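Local coordinates for regulatory protein (Pseudomonas aeruginosa, PDB 5J2Y) that represses quorum-sensing and virulence genes by binding promoter DNA through a helix-turn-helix domain, at residues A18-R23 / R43-E48; E25-F30 / I36-G41; Q10-R15 / P53-L58. One frame throughout, in Å; residues are numbered along the deposited sequence. Where two conformers were deposited one is given.

Contact 1. Residues A18-R23 / R43-E48; sequences ATRTAR and RFENGE. With nucleotides of chain C; nucleotides of chain F.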
loop_
_atom_site.group_PDB
_atom_site.type_symbol
_atom_site.label_atom_id
_atom_site.label_comp_id
_atom_site.label_asym_id
_atom_site.label_seq_id
_atom_site.Cartn_x
_atom_site.Cartn_y
_atom_site.Cartn_z
ATOM N N ALA A 18 -4.547 -7.573 -2.933
ATOM C CA ALA A 18 -5.911 -8.094 -2.777
ATOM C C ALA A 18 -6.907 -7.038 -2.296
ATOM O O ALA A 18 -8.052 -7.027 -2.711
ATOM C CB ALA A 18 -5.898 -9.263 -1.812
ATOM N N THR A 19 -6.483 -6.169 -1.384
ATOM C CA THR A 19 -7.346 -5.082 -0.898
ATOM C C THR A 19 -7.711 -4.185 -2.068
ATOM O O THR A 19 -8.879 -3.956 -2.361
ATOM C CB THR A 19 -6.616 -4.229 0.160
ATOM O OG1 THR A 19 -6.191 -5.061 1.240
ATOM C CG2 THR A 19 -7.513 -3.122 0.703
ATOM N N ARG A 20 -6.668 -3.707 -2.730
ATOM C CA ARG A 20 -6.747 -2.763 -3.864
ATOM C C ARG A 20 -7.640 -3.297 -4.962
ATOM O O ARG A 20 -8.491 -2.587 -5.463
ATOM C CB ARG A 20 -5.315 -2.518 -4.417
ATOM C CG ARG A 20 -5.225 -1.903 -5.800
ATOM C CD ARG A 20 -3.785 -1.675 -6.248
ATOM N NE ARG A 20 -3.132 -2.798 -6.930
ATOM C CZ ARG A 20 -3.466 -3.276 -8.151
ATOM N NH1 ARG A 20 -4.522 -2.820 -8.808
ATOM N NH2 ARG A 20 -2.744 -4.244 -8.722
ATOM N N THR A 21 -7.373 -4.534 -5.370
ATOM C CA THR A 21 -8.199 -5.290 -6.334
ATOM C C THR A 21 -9.674 -5.314 -5.905
ATOM O O THR A 21 -10.575 -4.968 -6.675
ATOM C CB THR A 21 -7.607 -6.708 -6.466
ATOM O OG1 THR A 21 -6.347 -6.625 -7.139
ATOM C CG2 THR A 21 -8.511 -7.680 -7.226
ATOM N N ALA A 22 -9.905 -5.676 -4.650
ATOM C CA ALA A 22 -11.265 -5.741 -4.117
ATOM C C ALA A 22 -11.957 -4.409 -4.112
ATOM O O ALA A 22 -13.175 -4.368 -4.152
ATOM C CB ALA A 22 -11.275 -6.338 -2.710
ATOM N N ARG A 23 -11.196 -3.314 -4.052
ATOM C CA ARG A 23 -11.782 -1.964 -4.091
ATOM C C ARG A 23 -11.808 -1.399 -5.505
ATOM O O ARG A 23 -12.226 -0.244 -5.728
ATOM C CB ARG A 23 -11.018 -1.037 -3.166
ATOM C CG ARG A 23 -11.109 -1.466 -1.722
ATOM C CD ARG A 23 -10.070 -0.728 -0.926
ATOM N NE ARG A 23 -10.393 0.691 -0.947
ATOM C CZ ARG A 23 -9.571 1.635 -0.548
ATOM N NH1 ARG A 23 -9.961 2.898 -0.596
ATOM N NH2 ARG A 23 -8.361 1.293 -0.133
ATOM N N ARG A 43 6.359 -3.317 -8.638
ATOM C CA ARG A 43 7.467 -4.184 -8.210
ATOM C C ARG A 43 7.196 -4.791 -6.831
ATOM O O ARG A 43 7.485 -5.965 -6.618
ATOM C CB ARG A 43 8.769 -3.442 -8.250
ATOM C CG ARG A 43 9.133 -2.997 -9.663
ATOM C CD ARG A 43 10.526 -2.362 -9.777
ATOM N NE ARG A 43 11.286 -2.873 -10.942
ATOM C CZ ARG A 43 11.660 -2.164 -12.009
ATOM N NH1 ARG A 43 11.373 -0.875 -12.113
ATOM N NH2 ARG A 43 12.353 -2.747 -12.983
ATOM N N PHE A 44 6.574 -4.041 -5.915
ATOM C CA PHE A 44 6.228 -4.618 -4.576
ATOM C C PHE A 44 5.203 -5.766 -4.668
ATOM O O PHE A 44 5.350 -6.788 -4.057
ATOM C CB PHE A 44 5.664 -3.537 -3.632
ATOM C CG PHE A 44 6.657 -2.471 -3.237
ATOM C CD1 PHE A 44 8.012 -2.739 -3.143
ATOM C CD2 PHE A 44 6.213 -1.232 -2.859
ATOM C CE1 PHE A 44 8.902 -1.764 -2.730
ATOM C CE2 PHE A 44 7.085 -0.259 -2.397
ATOM C CZ PHE A 44 8.439 -0.514 -2.347
ATOM N N GLU A 45 4.147 -5.543 -5.429
ATOM C CA GLU A 45 3.079 -6.529 -5.631
ATOM C C GLU A 45 3.547 -7.831 -6.310
ATOM O O GLU A 45 2.811 -8.811 -6.327
ATOM C CB GLU A 45 1.949 -5.929 -6.455
ATOM C CG GLU A 45 1.126 -4.922 -5.723
ATOM C CD GLU A 45 -0.006 -4.337 -6.540
ATOM O OE1 GLU A 45 -0.278 -4.866 -7.647
ATOM O OE2 GLU A 45 -0.629 -3.348 -6.066
ATOM N N ASN A 46 4.743 -7.800 -6.881
ATOM C CA ASN A 46 5.346 -8.938 -7.532
ATOM C C ASN A 46 6.591 -9.411 -6.820
ATOM O O ASN A 46 7.420 -10.118 -7.392
ATOM C CB ASN A 46 5.616 -8.594 -8.997
ATOM C CG ASN A 46 4.355 -8.678 -9.830
ATOM O OD1 ASN A 46 3.954 -9.764 -10.213
ATOM N ND2 ASN A 46 3.690 -7.547 -10.056
ATOM N N GLY A 47 6.716 -9.007 -5.557
ATOM C CA GLY A 47 7.645 -9.628 -4.630
ATOM C C GLY A 47 9.015 -9.023 -4.527
ATOM O O GLY A 47 9.928 -9.675 -4.046
ATOM N N GLU A 48 9.184 -7.777 -4.966
ATOM C CA GLU A 48 10.409 -7.058 -4.628
ATOM C C GLU A 48 10.406 -6.837 -3.098
ATOM O O GLU A 48 9.341 -6.749 -2.451
ATOM C CB GLU A 48 10.493 -5.734 -5.385
ATOM C CG GLU A 48 11.799 -4.950 -5.244
ATOM C CD GLU A 48 11.644 -3.454 -5.543
ATOM O OE1 GLU A 48 10.539 -2.920 -5.312
ATOM O OE2 GLU A 48 12.627 -2.789 -5.980
ATOM P P DG C 10 13.814 -5.753 -17.754
ATOM O OP1 DG C 10 13.893 -7.103 -18.321
ATOM O OP2 DG C 10 14.084 -5.577 -16.304
ATOM O "O5'" DG C 10 14.783 -4.762 -18.534
ATOM C "C5'" DG C 10 14.407 -4.215 -19.806
ATOM C "C4'" DG C 10 15.127 -2.912 -20.073
ATOM O "O4'" DG C 10 14.385 -1.810 -19.498
ATOM C "C3'" DG C 10 16.551 -2.786 -19.533
ATOM O "O3'" DG C 10 17.257 -1.995 -20.494
ATOM C "C2'" DG C 10 16.362 -2.037 -18.227
ATOM C "C1'" DG C 10 15.163 -1.140 -18.518
ATOM N N9 DG C 10 14.300 -0.905 -17.367
ATOM C C8 DG C 10 13.851 -1.845 -16.472
ATOM N N7 DG C 10 13.072 -1.344 -15.554
ATOM C C5 DG C 10 12.996 0.005 -15.865
ATOM C C6 DG C 10 12.294 1.060 -15.224
ATOM O O6 DG C 10 11.575 1.011 -14.218
ATOM N N1 DG C 10 12.485 2.272 -15.877
ATOM C C2 DG C 10 13.269 2.453 -16.991
ATOM N N2 DG C 10 13.335 3.698 -17.473
ATOM N N3 DG C 10 13.927 1.480 -17.595
ATOM C C4 DG C 10 13.743 0.291 -16.987
ATOM P P DT F 16 12.270 1.436 -2.998
ATOM O OP1 DT F 16 11.420 1.909 -1.880
ATOM O OP2 DT F 16 11.986 0.128 -3.650
ATOM O "O5'" DT F 16 12.330 2.629 -4.050
ATOM C "C5'" DT F 16 12.900 3.879 -3.611
ATOM C "C4'" DT F 16 12.730 4.954 -4.658
ATOM O "O4'" DT F 16 13.718 4.783 -5.702
ATOM C "C3'" DT F 16 11.364 4.977 -5.344
ATOM O "O3'" DT F 16 10.832 6.308 -5.293
ATOM C "C2'" DT F 16 11.637 4.425 -6.735
ATOM C "C1'" DT F 16 13.105 4.738 -6.977
ATOM N N1 DT F 16 13.844 3.747 -7.781
ATOM C C2 DT F 16 14.727 4.198 -8.741
ATOM O O2 DT F 16 14.888 5.382 -9.000
ATOM N N3 DT F 16 15.409 3.205 -9.401
ATOM C C4 DT F 16 15.295 1.842 -9.205
ATOM O O4 DT F 16 15.953 1.068 -9.894
ATOM C C5 DT F 16 14.365 1.443 -8.168
ATOM C C7 DT F 16 14.176 -0.013 -7.885
ATOM C C6 DT F 16 13.688 2.403 -7.526
ATOM P P DT C 9 7.829 -7.646 -15.897
ATOM O OP1 DT C 9 8.028 -8.858 -16.729
ATOM O OP2 DT C 9 7.890 -7.759 -14.422
ATOM O "O5'" DT C 9 8.876 -6.556 -16.394
ATOM C "C5'" DT C 9 8.928 -6.201 -17.784
ATOM C "C4'" DT C 9 9.994 -5.157 -18.029
ATOM O "O4'" DT C 9 9.464 -3.840 -17.757
ATOM C "C3'" DT C 9 11.271 -5.292 -17.193
ATOM O "O3'" DT C 9 12.370 -5.154 -18.099
ATOM C "C2'" DT C 9 11.198 -4.121 -16.224
ATOM C "C1'" DT C 9 10.439 -3.095 -17.045
ATOM N N1 DT C 9 9.740 -2.049 -16.290
ATOM C C2 DT C 9 9.745 -0.782 -16.819
ATOM O O2 DT C 9 10.316 -0.502 -17.857
ATOM N N3 DT C 9 9.065 0.153 -16.080
ATOM C C4 DT C 9 8.371 -0.059 -14.907
ATOM O O4 DT C 9 7.788 0.874 -14.368
ATOM C C5 DT C 9 8.398 -1.416 -14.411
ATOM C C7 DT C 9 7.689 -1.735 -13.135
ATOM C C6 DT C 9 9.078 -2.331 -15.115
#

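Contact 2. Residues E25-F30 / I36-G41; sequences ESQETF and ISQSCG. With nucleotides of chain C; nucleotides of chain F.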
loop_
_atom_site.group_PDB
_atom_site.type_symbol
_atom_site.label_atom_id
_atom_site.label_comp_id
_atom_site.label_asym_id
_atom_site.label_seq_id
_atom_site.Cartn_x
_atom_site.Cartn_y
_atom_site.Cartn_z
ATOM N N GLU A 25 -9.327 -0.526 -7.436
ATOM C CA GLU A 25 -8.441 0.645 -7.571
ATOM C C GLU A 25 -7.204 0.334 -8.410
ATOM O O GLU A 25 -6.606 -0.735 -8.287
ATOM C CB GLU A 25 -8.008 1.178 -6.203
ATOM C CG GLU A 25 -9.142 1.704 -5.353
ATOM C CD GLU A 25 -8.676 2.276 -4.023
ATOM O OE1 GLU A 25 -7.513 2.038 -3.616
ATOM O OE2 GLU A 25 -9.489 2.954 -3.354
ATOM N N SER A 26 -6.808 1.278 -9.247
ATOM C CA SER A 26 -5.553 1.157 -9.926
ATOM C C SER A 26 -4.353 1.183 -8.923
ATOM O O SER A 26 -4.453 1.696 -7.811
ATOM C CB SER A 26 -5.400 2.294 -10.936
ATOM O OG SER A 26 -5.361 3.552 -10.273
ATOM N N GLN A 27 -3.210 0.671 -9.366
ATOM C CA GLN A 27 -1.957 0.828 -8.654
ATOM C C GLN A 27 -1.657 2.299 -8.381
ATOM O O GLN A 27 -1.267 2.640 -7.292
ATOM C CB GLN A 27 -0.802 0.214 -9.451
ATOM C CG GLN A 27 -0.859 -1.299 -9.492
ATOM C CD GLN A 27 0.284 -1.866 -10.291
ATOM O OE1 GLN A 27 0.932 -1.149 -11.037
ATOM N NE2 GLN A 27 0.552 -3.154 -10.113
ATOM N N GLU A 28 -1.872 3.160 -9.368
ATOM C CA GLU A 28 -1.600 4.592 -9.205
ATOM C C GLU A 28 -2.419 5.134 -8.061
ATOM O O GLU A 28 -1.894 5.859 -7.209
ATOM C CB GLU A 28 -1.950 5.352 -10.493
ATOM C CG GLU A 28 -1.831 6.894 -10.478
ATOM C CD GLU A 28 -0.482 7.441 -10.003
ATOM O OE1 GLU A 28 0.561 6.798 -10.261
ATOM O OE2 GLU A 28 -0.472 8.539 -9.379
ATOM N N THR A 29 -3.712 4.781 -8.060
ATOM C CA THR A 29 -4.661 5.339 -7.103
ATOM C C THR A 29 -4.257 4.856 -5.706
ATOM O O THR A 29 -4.091 5.620 -4.796
ATOM C CB THR A 29 -6.121 4.912 -7.440
ATOM O OG1 THR A 29 -6.556 5.518 -8.674
ATOM C CG2 THR A 29 -7.070 5.342 -6.374
ATOM N N PHE A 30 -4.028 3.565 -5.586
ATOM C CA PHE A 30 -3.769 2.947 -4.302
ATOM C C PHE A 30 -2.402 3.344 -3.724
ATOM O O PHE A 30 -2.292 3.837 -2.576
ATOM C CB PHE A 30 -3.857 1.447 -4.470
ATOM C CG PHE A 30 -3.615 0.685 -3.196
ATOM C CD1 PHE A 30 -4.644 0.467 -2.282
ATOM C CD2 PHE A 30 -2.394 0.173 -2.938
ATOM C CE1 PHE A 30 -4.429 -0.252 -1.142
ATOM C CE2 PHE A 30 -2.163 -0.533 -1.801
ATOM C CZ PHE A 30 -3.168 -0.738 -0.882
ATOM N N ILE A 36 3.903 6.624 -3.024
ATOM C CA ILE A 36 4.629 5.574 -3.690
ATOM C C ILE A 36 4.164 5.546 -5.149
ATOM O O ILE A 36 2.977 5.527 -5.441
ATOM C CB ILE A 36 4.367 4.236 -2.986
ATOM C CG1 ILE A 36 5.015 4.251 -1.611
ATOM C CG2 ILE A 36 4.953 3.053 -3.754
ATOM C CD1 ILE A 36 4.522 3.135 -0.689
ATOM N N SER A 37 5.112 5.509 -6.062
ATOM C CA SER A 37 4.811 5.532 -7.465
ATOM C C SER A 37 4.199 4.195 -7.943
ATOM O O SER A 37 4.373 3.127 -7.326
ATOM C CB SER A 37 6.086 5.783 -8.223
ATOM O OG SER A 37 6.975 4.655 -8.066
ATOM N N GLN A 38 3.500 4.290 -9.057
ATOM C CA GLN A 38 2.901 3.144 -9.706
ATOM C C GLN A 38 3.916 2.030 -9.966
ATOM O O GLN A 38 3.698 0.924 -9.533
ATOM C CB GLN A 38 2.207 3.578 -10.985
ATOM C CG GLN A 38 1.568 2.399 -11.702
ATOM C CD GLN A 38 2.526 1.745 -12.678
ATOM O OE1 GLN A 38 3.139 2.439 -13.515
ATOM N NE2 GLN A 38 2.644 0.410 -12.618
ATOM N N SER A 39 5.065 2.339 -10.561
ATOM C CA SER A 39 6.079 1.279 -10.864
ATOM C C SER A 39 6.505 0.602 -9.648
ATOM O O SER A 39 6.714 -0.576 -9.635
ATOM C CB SER A 39 7.399 1.807 -11.452
ATOM O OG SER A 39 7.232 3.105 -11.927
ATOM N N CYS A 40 6.716 1.385 -8.626
ATOM C CA CYS A 40 7.200 0.860 -7.384
ATOM C C CYS A 40 6.130 -0.034 -6.774
ATOM O O CYS A 40 6.410 -1.110 -6.280
ATOM C CB CYS A 40 7.565 2.037 -6.506
ATOM S SG CYS A 40 8.418 1.530 -5.044
ATOM N N GLY A 41 4.878 0.394 -6.859
ATOM C CA GLY A 41 3.808 -0.439 -6.422
ATOM C C GLY A 41 3.824 -1.750 -7.190
ATOM O O GLY A 41 3.601 -2.819 -6.606
ATOM P P DT C 7 -3.635 -1.838 -12.600
ATOM O OP1 DT C 7 -4.276 -2.905 -11.793
ATOM O OP2 DT C 7 -3.287 -0.535 -11.956
ATOM O "O5'" DT C 7 -2.347 -2.432 -13.300
ATOM C "C5'" DT C 7 -2.395 -3.692 -13.967
ATOM C "C4'" DT C 7 -1.036 -4.032 -14.536
ATOM O "O4'" DT C 7 -0.640 -3.049 -15.517
ATOM C "C3'" DT C 7 0.116 -4.112 -13.533
ATOM O "O3'" DT C 7 0.745 -5.358 -13.816
ATOM C "C2'" DT C 7 1.010 -2.937 -13.899
ATOM C "C1'" DT C 7 0.750 -2.801 -15.378
ATOM N N1 DT C 7 1.022 -1.477 -15.961
ATOM C C2 DT C 7 1.823 -1.428 -17.073
ATOM O O2 DT C 7 2.375 -2.411 -17.536
ATOM N N3 DT C 7 1.976 -0.177 -17.613
ATOM C C4 DT C 7 1.414 1.002 -17.158
ATOM O O4 DT C 7 1.641 2.055 -17.745
ATOM C C5 DT C 7 0.571 0.873 -15.996
ATOM C C7 DT C 7 -0.071 2.097 -15.428
ATOM C C6 DT C 7 0.403 -0.347 -15.473
ATOM P P DA C 8 1.950 -5.880 -12.934
ATOM O OP1 DA C 8 1.685 -7.293 -12.626
ATOM O OP2 DA C 8 2.190 -4.914 -11.840
ATOM O "O5'" DA C 8 3.195 -5.788 -13.927
ATOM C "C5'" DA C 8 3.015 -6.039 -15.321
ATOM C "C4'" DA C 8 4.323 -6.018 -16.078
ATOM O "O4'" DA C 8 4.542 -4.702 -16.625
ATOM C "C3'" DA C 8 5.594 -6.350 -15.310
ATOM O "O3'" DA C 8 6.413 -6.995 -16.292
ATOM C "C2'" DA C 8 6.111 -4.981 -14.886
ATOM C "C1'" DA C 8 5.698 -4.098 -16.058
ATOM N N9 DA C 8 5.329 -2.733 -15.725
ATOM C C8 DA C 8 4.531 -2.299 -14.697
ATOM N N7 DA C 8 4.310 -1.008 -14.709
ATOM C C5 DA C 8 4.987 -0.566 -15.837
ATOM C C6 DA C 8 5.140 0.705 -16.409
ATOM N N6 DA C 8 4.596 1.815 -15.905
ATOM N N1 DA C 8 5.885 0.802 -17.529
ATOM C C2 DA C 8 6.429 -0.306 -18.036
ATOM N N3 DA C 8 6.352 -1.558 -17.594
ATOM C C4 DA C 8 5.604 -1.621 -16.481
ATOM P P DT F 17 9.316 6.606 -5.769
ATOM O OP1 DT F 17 8.793 7.720 -4.947
ATOM O OP2 DT F 17 8.569 5.315 -5.809
ATOM O "O5'" DT F 17 9.558 7.192 -7.231
ATOM C "C5'" DT F 17 10.661 8.112 -7.440
ATOM C "C4'" DT F 17 10.993 8.247 -8.910
ATOM O "O4'" DT F 17 11.771 7.111 -9.354
ATOM C "C3'" DT F 17 9.786 8.334 -9.856
ATOM O "O3'" DT F 17 10.009 9.441 -10.735
ATOM C "C2'" DT F 17 9.816 7.010 -10.602
ATOM C "C1'" DT F 17 11.303 6.709 -10.628
ATOM N N1 DT F 17 11.677 5.296 -10.823
ATOM C C2 DT F 17 12.685 5.006 -11.714
ATOM O O2 DT F 17 13.271 5.861 -12.361
ATOM N N3 DT F 17 12.989 3.673 -11.818
ATOM C C4 DT F 17 12.394 2.624 -11.139
ATOM O O4 DT F 17 12.763 1.470 -11.345
ATOM C C5 DT F 17 11.350 3.002 -10.217
ATOM C C7 DT F 17 10.656 1.935 -9.432
ATOM C C6 DT F 17 11.045 4.302 -10.109
HETATM O O HOH W 1 3.054 6.906 -10.162
#

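Contact 3. Residues Q10-R15 / P53-L58; sequences QNMAFR and PIYLLL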
loop_
_atom_site.group_PDB
_atom_site.type_symbol
_atom_site.label_atom_id
_atom_site.label_comp_id
_atom_site.label_asym_id
_atom_site.label_seq_id
_atom_site.Cartn_x
_atom_site.Cartn_y
_atom_site.Cartn_z
ATOM N N GLN A 10 7.155 -10.192 3.754
ATOM C CA GLN A 10 7.246 -10.764 2.407
ATOM C C GLN A 10 5.882 -10.936 1.766
ATOM O O GLN A 10 5.790 -10.964 0.549
ATOM C CB GLN A 10 7.989 -12.110 2.434
ATOM C CG GLN A 10 9.361 -12.058 3.106
ATOM N N ASN A 11 4.828 -11.035 2.574
ATOM C CA ASN A 11 3.445 -11.246 2.087
ATOM C C ASN A 11 2.558 -10.019 2.039
ATOM O O ASN A 11 1.471 -10.012 1.459
ATOM C CB ASN A 11 2.759 -12.231 3.012
ATOM C CG ASN A 11 3.359 -13.616 2.920
ATOM O OD1 ASN A 11 3.648 -14.110 1.824
ATOM N ND2 ASN A 11 3.527 -14.265 4.065
HETATM N N MSE A 12 3.021 -8.981 2.685
HETATM C CA MSE A 12 2.182 -7.819 2.893
HETATM C C MSE A 12 1.786 -7.191 1.563
HETATM O O MSE A 12 0.627 -6.791 1.389
HETATM C CB MSE A 12 2.945 -6.869 3.804
HETATM C CG MSE A 12 2.173 -5.586 3.927
HETATM SE SE MSE A 12 0.612 -5.860 5.107
HETATM C CE MSE A 12 1.603 -5.732 6.775
ATOM N N ALA A 13 2.728 -7.116 0.630
ATOM C CA ALA A 13 2.455 -6.493 -0.642
ATOM C C ALA A 13 1.353 -7.231 -1.389
ATOM O O ALA A 13 0.454 -6.602 -1.955
ATOM C CB ALA A 13 3.710 -6.437 -1.481
ATOM N N PHE A 14 1.381 -8.561 -1.323
ATOM C CA PHE A 14 0.303 -9.346 -1.926
ATOM C C PHE A 14 -1.042 -9.095 -1.251
ATOM O O PHE A 14 -2.088 -9.045 -1.916
ATOM C CB PHE A 14 0.663 -10.813 -1.939
ATOM C CG PHE A 14 1.937 -11.090 -2.658
ATOM C CD1 PHE A 14 1.954 -11.191 -4.041
ATOM C CD2 PHE A 14 3.117 -11.182 -1.973
ATOM C CE1 PHE A 14 3.130 -11.476 -4.706
ATOM C CE2 PHE A 14 4.319 -11.435 -2.622
ATOM C CZ PHE A 14 4.324 -11.579 -3.999
ATOM N N ARG A 15 -1.018 -8.922 0.069
ATOM C CA ARG A 15 -2.235 -8.632 0.810
ATOM C C ARG A 15 -2.716 -7.310 0.237
ATOM O O ARG A 15 -3.826 -7.206 -0.287
ATOM C CB ARG A 15 -1.946 -8.496 2.302
ATOM C CG ARG A 15 -2.268 -9.740 3.114
ATOM C CD ARG A 15 -2.834 -9.379 4.478
ATOM N NE ARG A 15 -4.290 -9.273 4.455
ATOM C CZ ARG A 15 -5.025 -8.858 5.481
ATOM N NH1 ARG A 15 -6.345 -8.793 5.372
ATOM N NH2 ARG A 15 -4.441 -8.510 6.620
ATOM N N PRO A 53 9.685 0.498 6.507
ATOM C CA PRO A 53 8.721 1.583 6.757
ATOM C C PRO A 53 7.430 1.456 5.938
ATOM O O PRO A 53 6.347 1.799 6.404
ATOM C CB PRO A 53 9.490 2.838 6.326
ATOM C CG PRO A 53 10.916 2.465 6.366
ATOM C CD PRO A 53 10.990 1.001 6.038
ATOM N N ILE A 54 7.541 0.959 4.713
ATOM C CA ILE A 54 6.357 0.782 3.851
ATOM C C ILE A 54 5.537 -0.373 4.390
ATOM O O ILE A 54 4.311 -0.361 4.346
ATOM C CB ILE A 54 6.723 0.495 2.382
ATOM C CG1 ILE A 54 7.175 1.763 1.683
ATOM C CG2 ILE A 54 5.508 0.064 1.567
ATOM C CD1 ILE A 54 8.256 2.558 2.356
ATOM N N TYR A 55 6.216 -1.403 4.873
ATOM C CA TYR A 55 5.525 -2.509 5.554
ATOM C C TYR A 55 4.697 -1.984 6.725
ATOM O O TYR A 55 3.502 -2.322 6.872
ATOM C CB TYR A 55 6.533 -3.542 6.016
ATOM C CG TYR A 55 5.977 -4.574 6.956
ATOM C CD1 TYR A 55 5.082 -5.547 6.512
ATOM C CD2 TYR A 55 6.381 -4.624 8.272
ATOM C CE1 TYR A 55 4.581 -6.497 7.385
ATOM C CE2 TYR A 55 5.894 -5.567 9.161
ATOM C CZ TYR A 55 4.991 -6.492 8.726
ATOM O OH TYR A 55 4.515 -7.451 9.599
ATOM N N LEU A 56 5.304 -1.116 7.542
ATOM C CA LEU A 56 4.584 -0.569 8.701
ATOM C C LEU A 56 3.327 0.163 8.221
ATOM O O LEU A 56 2.230 -0.035 8.765
ATOM C CB LEU A 56 5.472 0.409 9.493
ATOM C CG LEU A 56 6.697 -0.139 10.183
ATOM C CD1 LEU A 56 7.362 0.992 10.920
ATOM C CD2 LEU A 56 6.338 -1.221 11.164
ATOM N N LEU A 57 3.474 1.035 7.216
ATOM C CA LEU A 57 2.335 1.817 6.774
ATOM C C LEU A 57 1.236 0.947 6.221
ATOM O O LEU A 57 0.060 1.232 6.445
ATOM C CB LEU A 57 2.703 2.797 5.676
ATOM C CG LEU A 57 3.177 4.160 6.065
ATOM C CD1 LEU A 57 3.776 4.793 4.837
ATOM C CD2 LEU A 57 2.040 5.004 6.598
ATOM N N LEU A 58 1.600 -0.049 5.413
ATOM C CA LEU A 58 0.583 -0.923 4.840
ATOM C C LEU A 58 -0.151 -1.664 5.943
ATOM O O LEU A 58 -1.381 -1.748 5.917
ATOM C CB LEU A 58 1.161 -1.932 3.855
ATOM C CG LEU A 58 1.596 -1.280 2.549
ATOM C CD1 LEU A 58 2.524 -2.209 1.834
ATOM C CD2 LEU A 58 0.379 -0.938 1.692
#

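Contact 1. Residues A18-R23 / R43-E48
Arg20 and Glu45 form a buried, two-pronged salt bridge. The arginine is gripped side-on. Its NE donates to Glu45 OE2 at 2.7 Å, and its NH2 donates to Glu45 OE1 at 2.8 Å. The second bond is the straighter, with an N-H...O angle of 162°. Both oxygens are met on their syn sides. The guanidinium and carboxylate planes are only 6° apart, which suits a paired bond of this kind.

The Arg20 chain runs straight out with CG opposite the backbone N, then bends at chi3 (88°) to turn its NE edge to the acid. Glu45 reaches back with an extended chain, and the two side chains cross at about a right angle. Trp31 and Gln27 also donate to the carboxylate, so each oxygen has a second partner. Arg20 NH1 bonds Glu25 O and makes a salt bridge to a DNA phosphate.

Helix 38-45 is the recognition helix of the helix-turn-helix domain, and Arg43 reads a base from it. Arg43 NH1 meets O6 of DG10 of chain C at 2.8 Å, and NH2 meets N7 of DG10 at 3.0 Å. This is the classic arginine-guanine pairing of the major groove. DT9 of chain C lies over one face of the guanidinium. Gly47, with positive phi, closes the helix in a Schellman motif, where Glu48 N bonds Arg43 O.

Contact 2. Residues E25-F30 / I36-G41
The helix-turn-helix motif meets the DNA here, with Gln27 at the start of its first helix and Gln38 at the start of its recognition helix. Gln38 NE2 donates to Gln27 OE1 at 2.8 Å, nearly along the C=O axis. The two amides are almost coplanar, 11° apart. Gln38 bends at chi2 (-90°), which turns its amide to the adenine of DA8 of chain C. There NE2 also donates to N7 at 3.0 Å, and OE1 accepts from N6 at 2.9 Å. Gln27 thus takes one N-H of Gln38 and fixes the rotation of the reading amide.

Gln27 is itself held by the backbone of the same strand. Its NE2 donates to OP2 of DA8 at 3.0 Å, and its main-chain N donates to OP2 of DT7 of chain C at 2.9 Å. On the outer side a water joins Glu28 OE1 to Gln38 N. Ser37 caps the recognition helix through a weak bond from Cys40 N, and its OG donates to OP2 of DT17 of chain F at 2.8 Å.

Behind the motif, Phe30 of helix 27-32 packs on Ala16 and Arg20 of helix 9-22 and on Tyr61 of helix 52-62, while Ile36 touches Ile54 of helix 52-62.

Contact 3. Residues Q10-R15 / P53-L58
Met12, modelled as selenomethionine, lies between Tyr55 and Leu58 and carries the whole contact from its own helix. On the Leu58 side, Met12 CG sits 3.8 Å from Leu58 CB. The same CG is 4.0 Å from Leu58 CD1, and the selenium lies 4.2 Å from Leu58 CB. These two side chains slide past each other in opposite directions, so they touch alongside over several atoms.

Toward Tyr55, Met12 CB comes to the edge of the ring, 3.7 Å from Tyr55 CD1 and in the ring plane. The Met12 chain starts with CG opposite the backbone N (chi1 174°), which sets CG against Leu58 CB. The bend that follows at chi2 (75°) keeps the selenium beside the same carbon. The placing of Met12 CE against the Tyr55 ring is doubtful in the model.

The contact joins helix 9-22 to helix 52-62, the helix that follows the recognition helix in this all-helical DNA-binding domain. No hydrogen bond links the two segments, and the meeting is wholly apolar. At its inner side it is tight. Met12 and Leu58 are both buried, Met12 also touches Leu50, His59 and Ile62, and Leu58 also touches Ala16.

The outer side is looser. Tyr55 is partly exposed, and its side chain also touches Gln8 and Pro9 near the start of helix 9-22. Gln10 and Asn11 on that helix are exposed.

Overall arrangement
The three contacts are nested along the chain. Contact 2 lies inside the loop closed by contact 1, and contact 1 lies inside the loop closed by contact 3. Contacts 1 and 2 share helix 38-45, and their centres are about 9 Å apart. They meet directly through Glu45 and Gln27. Contacts 1 and 3 share helix 9-22, also with centres about 9 Å apart. Contacts 2 and 3 lie on opposite sides of the chain's centre, with centres about 14 Å apart. Together the contacts join four helices into one small domain. Contacts 1 and 2 include DNA-reading residues, while contact 3 joins helix 9-22 to helix 52-62, its nearest atom about 5 Å from the DNA.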